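Local coordinates for protein TarM (Staphylococcus aureus subsp. aureus 21178, PDB 4X7R) that belongs to the GT-B clan of glycosyltransferases and binds uridine-5'-diphosphate, at residues Y72-Q75 against I76-K80; Y111-I114 against T115-T118; T156-V159 against D160-C164. The protein carries 1 engineered substitution. All coordinates share one frame; numbering follows the deposited sequence.

In the fold
From the N terminus the chain runs through the parallel sheet that includes strands 3-7, 36-40 and 66-68 and reaches contact 1, which lies along helix 69-78 and just beyond it and closes no loop. Contact 2 then closes the turn between strands 108-113 and 119-126, and contact 3 closes the hairpin of strands 150-157 and 163-169. The three follow in series, none nesting in or crossing another. Contacts 2 and 3 lie on the same antiparallel sheet, their centres about 23 Å apart. Contact 1 touches that sheet further along, where its side chains meet strand 175-182, and also helix 203-214; its centre lies about 28 Å from that of contact 3.

Contact 1: residues Y72-Q75 against I76-K80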
loop_
_atom_site.group_PDB
_atom_site.type_symbol
_atom_site.label_atom_id
_atom_site.label_comp_id
_atom_site.label_asym_id
_atom_site.label_seq_id
_atom_site.Cartn_x
_atom_site.Cartn_y
_atom_site.Cartn_z
ATOM N N TYR A 72 -7.103 -17.335 7.384
ATOM C CA TYR A 72 -7.043 -18.123 8.613
ATOM C C TYR A 72 -8.323 -18.977 8.772
ATOM O O TYR A 72 -8.225 -20.175 9.030
ATOM C CB TYR A 72 -6.866 -17.174 9.808
ATOM C CG TYR A 72 -7.048 -17.814 11.168
ATOM C CD1 TYR A 72 -6.048 -18.609 11.728
ATOM C CD2 TYR A 72 -8.197 -17.586 11.918
ATOM C CE1 TYR A 72 -6.220 -19.216 12.976
ATOM C CE2 TYR A 72 -8.368 -18.162 13.175
ATOM C CZ TYR A 72 -7.375 -18.973 13.704
ATOM O OH TYR A 72 -7.536 -19.537 14.947
ATOM N N PHE A 73 -9.524 -18.358 8.627
ATOM C CA PHE A 73 -10.766 -19.117 8.778
ATOM C C PHE A 73 -11.042 -19.989 7.562
ATOM O O PHE A 73 -11.658 -21.040 7.703
ATOM C CB PHE A 73 -11.950 -18.177 9.060
ATOM C CG PHE A 73 -11.829 -17.442 10.372
ATOM C CD1 PHE A 73 -11.950 -18.123 11.581
ATOM C CD2 PHE A 73 -11.556 -16.083 10.401
ATOM C CE1 PHE A 73 -11.861 -17.440 12.795
ATOM C CE2 PHE A 73 -11.446 -15.405 11.614
ATOM C CZ PHE A 73 -11.603 -16.087 12.802
ATOM N N LYS A 74 -10.581 -19.554 6.362
ATOM C CA LYS A 74 -10.733 -20.313 5.121
ATOM C C LYS A 74 -9.941 -21.621 5.224
ATOM O O LYS A 74 -10.452 -22.665 4.843
ATOM C CB LYS A 74 -10.258 -19.470 3.927
ATOM C CG LYS A 74 -10.388 -20.128 2.554
ATOM C CD LYS A 74 -10.041 -19.095 1.503
ATOM C CE LYS A 74 -10.087 -19.641 0.108
ATOM N NZ LYS A 74 -10.262 -18.547 -0.881
ATOM N N GLN A 75 -8.704 -21.554 5.761
ATOM C CA GLN A 75 -7.812 -22.696 5.960
ATOM C C GLN A 75 -8.394 -23.685 6.947
ATOM O O GLN A 75 -8.333 -24.877 6.681
ATOM C CB GLN A 75 -6.425 -22.237 6.373
ATOM C CG GLN A 75 -5.567 -21.760 5.196
ATOM C CD GLN A 75 -4.374 -20.885 5.579
ATOM O OE1 GLN A 75 -4.044 -20.667 6.760
ATOM N NE2 GLN A 75 -3.711 -20.342 4.566
ATOM N N ILE A 76 -9.027 -23.215 8.040
ATOM C CA ILE A 76 -9.713 -24.083 9.021
ATOM C C ILE A 76 -10.877 -24.791 8.312
ATOM O O ILE A 76 -11.017 -25.996 8.423
ATOM C CB ILE A 76 -10.173 -23.289 10.280
ATOM C CG1 ILE A 76 -8.950 -22.807 11.097
ATOM C CG2 ILE A 76 -11.099 -24.128 11.169
ATOM C CD1 ILE A 76 -9.219 -21.532 11.936
ATOM N N SER A 77 -11.651 -24.038 7.515
ATOM C CA SER A 77 -12.790 -24.539 6.747
ATOM C C SER A 77 -12.391 -25.613 5.738
ATOM O O SER A 77 -13.087 -26.612 5.630
ATOM C CB SER A 77 -13.486 -23.384 6.037
ATOM O OG SER A 77 -14.700 -23.816 5.449
ATOM N N ASN A 78 -11.299 -25.401 4.994
ATOM C CA ASN A 78 -10.741 -26.354 4.015
ATOM C C ASN A 78 -10.515 -27.744 4.623
ATOM O O ASN A 78 -10.768 -28.739 3.960
ATOM C CB ASN A 78 -9.399 -25.847 3.465
ATOM C CG ASN A 78 -9.496 -24.642 2.551
ATOM O OD1 ASN A 78 -10.520 -24.342 1.968
ATOM N ND2 ASN A 78 -8.400 -23.960 2.361
ATOM N N ASN A 79 -10.048 -27.802 5.885
ATOM C CA ASN A 79 -9.787 -29.035 6.637
ATOM C C ASN A 79 -11.024 -29.800 7.046
ATOM O O ASN A 79 -10.913 -30.984 7.377
ATOM C CB ASN A 79 -8.962 -28.716 7.886
ATOM C CG ASN A 79 -7.538 -28.365 7.591
ATOM O OD1 ASN A 79 -6.945 -28.863 6.627
ATOM N ND2 ASN A 79 -6.964 -27.484 8.416
ATOM N N LYS A 80 -12.195 -29.147 7.053
ATOM C CA LYS A 80 -13.475 -29.761 7.450
ATOM C C LYS A 80 -14.030 -30.796 6.446
ATOM O O LYS A 80 -14.728 -31.728 6.840
ATOM C CB LYS A 80 -14.499 -28.652 7.770
ATOM C CG LYS A 80 -15.936 -29.089 8.077
ATOM C CD LYS A 80 -16.195 -29.333 9.559
ATOM C CE LYS A 80 -17.673 -29.302 9.892
ATOM N NZ LYS A 80 -18.255 -27.925 9.808
#
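The end of Ile76 lies over one face of the Tyr72 ring, one helical turn back in helix 69-78. Ile76 CD1 sits 3.8 Å from the ring centroid and 18° off the ring normal, a CH-pi contact displaced toward the rim. The ring atom nearest to Ile76 CD1 is Tyr72 CZ, at 3.6 Å. The tyrosine reaches this place because its CG is anti to the backbone N (chi1 169°). Tyr72 in turn sets its CD2 over the centre of one face of the neighbouring Phe73 ring, 3.6 Å above the plane, while Phe73 CE2 lies at the edge of the Tyr72 ring. Beneath the side chains runs the helical ladder: Ile76 N bonds to Tyr72 O, Ser77 N to Phe73 O at 3.0 Å and Asn78 N to Lys74 O at 2.9 Å. The next rung, Asn79 N to Gln75 O, is weak at 3.5 Å. Phe73 packs on Tyr176 and Ile177 of strand 175-182 and on Leu206 and Tyr209 of helix 203-214. Ser77 OG hydrogen-bonds Asp170 OD2, and Asn78 OD1 accepts from the backbone N of Glu171. The chemistry thus divides round the helix: aromatic and aliphatic groups meet at Tyr72, Phe73 and Ile76, whereas the hydroxyl of buried Ser77 and the amide oxygen of Asn78 are satisfied by the carboxylate of Asp170 and the backbone N of Glu171.

Contact 2: residues Y111-I114 against T115-T118; sequences YFDI and TTRT. Engineered in segment 115-118: Arg117 (natural residue Gly).
This is a tight surface turn, residues 114-118, between strand 108-113, whose end is residues 111-113, and strand 119-126 of the antiparallel sheet; its main polar link is the carboxylate of Asp113 reaching across to Thr115 and Thr116. One oxygen, Asp113 OD2, receives three hydrogen bonds. Thr115 OG1 donates to it at 2.7 Å on the syn lone pair. Thr116 N meets the anti lone pair of Asp113 OD2 at 2.8 Å, with an N-H...O angle of 164°. Thr115 N comes to Asp113 OD2 at 2.9 Å from above the carboxylate plane, 60° out of it, and closes an Asx turn. Together with a weak bond from Arg117 N to Asp113 O, the set makes an Asx motif. With chi1 at -177° Asp113 CG lies opposite its own N and beside its carbonyl carbon, on the side where the chain turns. Thr116 CG2 packs 3.5 Å from Asp113 CB, the two side chains crossing at about a right angle. The backbone closes the turn: Asp113 N bonds to Thr118 O at 3.0 Å. Arg117 is an engineered residue, glycine in the natural sequence; its carbonyl oxygen lies at the edge of the Phe112 ring. Phe112 also meets the Tyr119 ring. Three donors gathered on one carboxylate oxygen hold the side chain to the bend of the backbone, and they would probably help to stabilise its negative charge.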
loop_
_atom_site.group_PDB
_atom_site.type_symbol
_atom_site.label_atom_id
_atom_site.label_comp_id
_atom_site.label_asym_id
_atom_site.label_seq_id
_atom_site.Cartn_x
_atom_site.Cartn_y
_atom_site.Cartn_z
ATOM N N TYR A 111 -30.000 -15.066 -19.467
ATOM C CA TYR A 111 -30.831 -16.271 -19.405
ATOM C C TYR A 111 -32.256 -15.938 -19.029
ATOM O O TYR A 111 -32.477 -15.202 -18.074
ATOM C CB TYR A 111 -30.193 -17.335 -18.467
ATOM C CG TYR A 111 -28.796 -17.721 -18.905
ATOM C CD1 TYR A 111 -27.699 -16.927 -18.581
ATOM C CD2 TYR A 111 -28.583 -18.816 -19.740
ATOM C CE1 TYR A 111 -26.430 -17.210 -19.075
ATOM C CE2 TYR A 111 -27.308 -19.129 -20.210
ATOM C CZ TYR A 111 -26.235 -18.324 -19.869
ATOM O OH TYR A 111 -24.970 -18.614 -20.321
ATOM N N PHE A 112 -33.221 -16.450 -19.813
ATOM C CA PHE A 112 -34.656 -16.196 -19.659
ATOM C C PHE A 112 -35.397 -17.522 -19.513
ATOM O O PHE A 112 -35.152 -18.422 -20.310
ATOM C CB PHE A 112 -35.183 -15.385 -20.879
ATOM C CG PHE A 112 -34.605 -13.986 -20.963
ATOM C CD1 PHE A 112 -33.324 -13.768 -21.467
ATOM C CD2 PHE A 112 -35.332 -12.887 -20.519
ATOM C CE1 PHE A 112 -32.766 -12.482 -21.491
ATOM C CE2 PHE A 112 -34.773 -11.596 -20.549
ATOM C CZ PHE A 112 -33.496 -11.404 -21.038
ATOM N N ASP A 113 -36.286 -17.659 -18.504
ATOM C CA ASP A 113 -37.034 -18.908 -18.319
ATOM C C ASP A 113 -38.053 -19.130 -19.418
ATOM O O ASP A 113 -38.793 -18.215 -19.762
ATOM C CB ASP A 113 -37.686 -19.013 -16.927
ATOM C CG ASP A 113 -38.404 -20.335 -16.675
ATOM O OD1 ASP A 113 -37.715 -21.343 -16.399
ATOM O OD2 ASP A 113 -39.648 -20.370 -16.797
ATOM N N ILE A 114 -38.074 -20.355 -19.965
ATOM C CA ILE A 114 -38.958 -20.803 -21.037
ATOM C C ILE A 114 -40.457 -20.658 -20.693
ATOM O O ILE A 114 -41.243 -20.335 -21.583
ATOM C CB ILE A 114 -38.512 -22.218 -21.523
ATOM C CG1 ILE A 114 -37.338 -22.089 -22.520
ATOM C CG2 ILE A 114 -39.660 -23.058 -22.118
ATOM C CD1 ILE A 114 -36.286 -23.194 -22.471
ATOM N N THR A 115 -40.837 -20.838 -19.405
ATOM C CA THR A 115 -42.237 -20.724 -18.964
ATOM C C THR A 115 -42.614 -19.334 -18.430
ATOM O O THR A 115 -43.554 -18.737 -18.959
ATOM C CB THR A 115 -42.668 -21.888 -18.043
ATOM O OG1 THR A 115 -41.846 -21.910 -16.872
ATOM C CG2 THR A 115 -42.646 -23.243 -18.748
ATOM N N THR A 116 -41.907 -18.822 -17.390
ATOM C CA THR A 116 -42.202 -17.499 -16.809
ATOM C C THR A 116 -41.858 -16.297 -17.718
ATOM O O THR A 116 -42.289 -15.171 -17.439
ATOM C CB THR A 116 -41.750 -17.370 -15.329
ATOM O OG1 THR A 116 -42.154 -16.096 -14.819
ATOM C CG2 THR A 116 -40.254 -17.525 -15.139
ATOM N N ARG A 117 -41.079 -16.544 -18.801
ATOM C CA ARG A 117 -40.621 -15.552 -19.789
ATOM C C ARG A 117 -39.709 -14.467 -19.197
ATOM O O ARG A 117 -39.247 -13.592 -19.936
ATOM C CB ARG A 117 -41.791 -14.932 -20.574
ATOM C CG ARG A 117 -42.676 -15.939 -21.307
ATOM C CD ARG A 117 -43.011 -15.547 -22.744
ATOM N NE ARG A 117 -43.120 -14.099 -22.963
ATOM C CZ ARG A 117 -44.211 -13.374 -22.728
ATOM N NH1 ARG A 117 -45.304 -13.944 -22.234
ATOM N NH2 ARG A 117 -44.211 -12.070 -22.971
ATOM N N THR A 118 -39.421 -14.545 -17.878
ATOM C CA THR A 118 -38.603 -13.561 -17.176
ATOM C C THR A 118 -37.096 -13.838 -17.127
ATOM O O THR A 118 -36.655 -14.987 -17.173
ATOM C CB THR A 118 -39.227 -13.172 -15.822
ATOM O OG1 THR A 118 -38.788 -11.853 -15.477
ATOM C CG2 THR A 118 -38.893 -14.161 -14.699
#

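Contact 3: residues T156-V159 against D160-C164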
loop_
_atom_site.group_PDB
_atom_site.type_symbol
_atom_site.label_atom_id
_atom_site.label_comp_id
_atom_site.label_asym_id
_atom_site.label_seq_id
_atom_site.Cartn_x
_atom_site.Cartn_y
_atom_site.Cartn_z
ATOM N N THR A 156 -25.537 -10.605 -1.646
ATOM C CA THR A 156 -27.000 -10.402 -1.752
ATOM C C THR A 156 -27.290 -8.909 -1.928
ATOM O O THR A 156 -26.672 -8.080 -1.256
ATOM C CB THR A 156 -27.743 -11.023 -0.568
ATOM O OG1 THR A 156 -27.393 -12.401 -0.498
ATOM C CG2 THR A 156 -29.249 -10.904 -0.691
ATOM N N PHE A 157 -28.269 -8.578 -2.778
ATOM C CA PHE A 157 -28.636 -7.171 -3.060
ATOM C C PHE A 157 -29.987 -6.775 -2.533
ATOM O O PHE A 157 -30.904 -7.578 -2.565
ATOM C CB PHE A 157 -28.541 -6.850 -4.564
ATOM C CG PHE A 157 -27.155 -7.064 -5.115
ATOM C CD1 PHE A 157 -26.755 -8.320 -5.578
ATOM C CD2 PHE A 157 -26.227 -6.032 -5.119
ATOM C CE1 PHE A 157 -25.470 -8.524 -6.064
ATOM C CE2 PHE A 157 -24.935 -6.240 -5.603
ATOM C CZ PHE A 157 -24.559 -7.489 -6.055
ATOM N N ASN A 158 -30.109 -5.513 -2.086
ATOM C CA ASN A 158 -31.370 -4.916 -1.622
ATOM C C ASN A 158 -32.141 -4.292 -2.815
ATOM O O ASN A 158 -31.708 -4.425 -3.969
ATOM C CB ASN A 158 -31.094 -3.863 -0.518
ATOM C CG ASN A 158 -30.366 -2.616 -0.961
ATOM O OD1 ASN A 158 -30.177 -2.340 -2.146
ATOM N ND2 ASN A 158 -29.924 -1.832 -0.001
ATOM N N VAL A 159 -33.253 -3.569 -2.521
ATOM C CA VAL A 159 -34.117 -2.875 -3.501
ATOM C C VAL A 159 -33.379 -1.843 -4.373
ATOM O O VAL A 159 -33.760 -1.634 -5.528
ATOM C CB VAL A 159 -35.409 -2.290 -2.866
ATOM C CG1 VAL A 159 -36.348 -3.405 -2.399
ATOM C CG2 VAL A 159 -35.099 -1.313 -1.726
ATOM N N ASP A 160 -32.337 -1.202 -3.821
ATOM C CA ASP A 160 -31.517 -0.195 -4.498
ATOM C C ASP A 160 -30.325 -0.823 -5.229
ATOM O O ASP A 160 -29.400 -0.100 -5.623
ATOM C CB ASP A 160 -31.006 0.847 -3.477
ATOM C CG ASP A 160 -32.058 1.415 -2.537
ATOM O OD1 ASP A 160 -33.131 1.838 -3.027
ATOM O OD2 ASP A 160 -31.799 1.454 -1.314
ATOM N N ASN A 161 -30.331 -2.183 -5.376
ATOM C CA ASN A 161 -29.266 -2.991 -5.992
ATOM C C ASN A 161 -27.906 -2.752 -5.325
ATOM O O ASN A 161 -26.877 -2.702 -5.994
ATOM C CB ASN A 161 -29.209 -2.790 -7.524
ATOM C CG ASN A 161 -28.489 -3.879 -8.276
ATOM O OD1 ASN A 161 -28.434 -5.036 -7.847
ATOM N ND2 ASN A 161 -27.940 -3.533 -9.432
ATOM N N LYS A 162 -27.914 -2.575 -3.997
ATOM C CA LYS A 162 -26.701 -2.380 -3.193
ATOM C C LYS A 162 -26.469 -3.643 -2.344
ATOM O O LYS A 162 -27.436 -4.316 -1.973
ATOM C CB LYS A 162 -26.814 -1.141 -2.290
ATOM C CG LYS A 162 -26.829 0.213 -3.028
ATOM C CD LYS A 162 -25.455 0.860 -3.101
ATOM C CE LYS A 162 -25.497 2.260 -3.671
ATOM N NZ LYS A 162 -25.858 3.269 -2.638
ATOM N N VAL A 163 -25.190 -3.966 -2.054
ATOM C CA VAL A 163 -24.790 -5.156 -1.268
ATOM C C VAL A 163 -25.252 -5.036 0.189
ATOM O O VAL A 163 -24.842 -4.116 0.890
ATOM C CB VAL A 163 -23.271 -5.493 -1.388
ATOM C CG1 VAL A 163 -22.895 -6.748 -0.572
ATOM C CG2 VAL A 163 -22.865 -5.677 -2.846
ATOM N N CYS A 164 -26.102 -5.968 0.637
ATOM C CA CYS A 164 -26.572 -5.986 2.022
ATOM C C CYS A 164 -26.091 -7.228 2.797
ATOM O O CYS A 164 -26.185 -7.258 4.022
ATOM C CB CYS A 164 -28.090 -5.830 2.095
ATOM S SG CYS A 164 -29.020 -7.144 1.254
#
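Asn158 OD1 is gripped by two backbone N-H groups of the turn that closes the beta hairpin of strands 150-157 and 163-169. Lys162 N donates to it at 2.9 Å, nearly straight though from 44° above the carbonyl plane, and Asp160 N adds a weak bond at 3.0 Å. The amide is put there by a chi1 of 67°, which turns CG in over the backbone, flanked by N and C. Residues 158-161 form a type I beta turn, with Asn161 N bonded to Asn158 O. Asn158 N bonds to Lys162 O in the carbonyl plane, and Cys164 N to Thr156 O at 2.9 Å, on either side of the antiparallel non-hydrogen-bonded pair Phe157 and Val163. These two point to the same face of the sheet, where the Phe157 ring also meets the Asn161 side chain, ring and amide planes 51° apart. Arg140 on the neighbouring strand 139-147 makes a cation-pi contact with Phe157, while its NE bonds to Asn161 OD1; this ties the turn to the sheet. Between the paired side chains the closest approach is Phe157 CE2 to Val163 CG2, 3.5 Å.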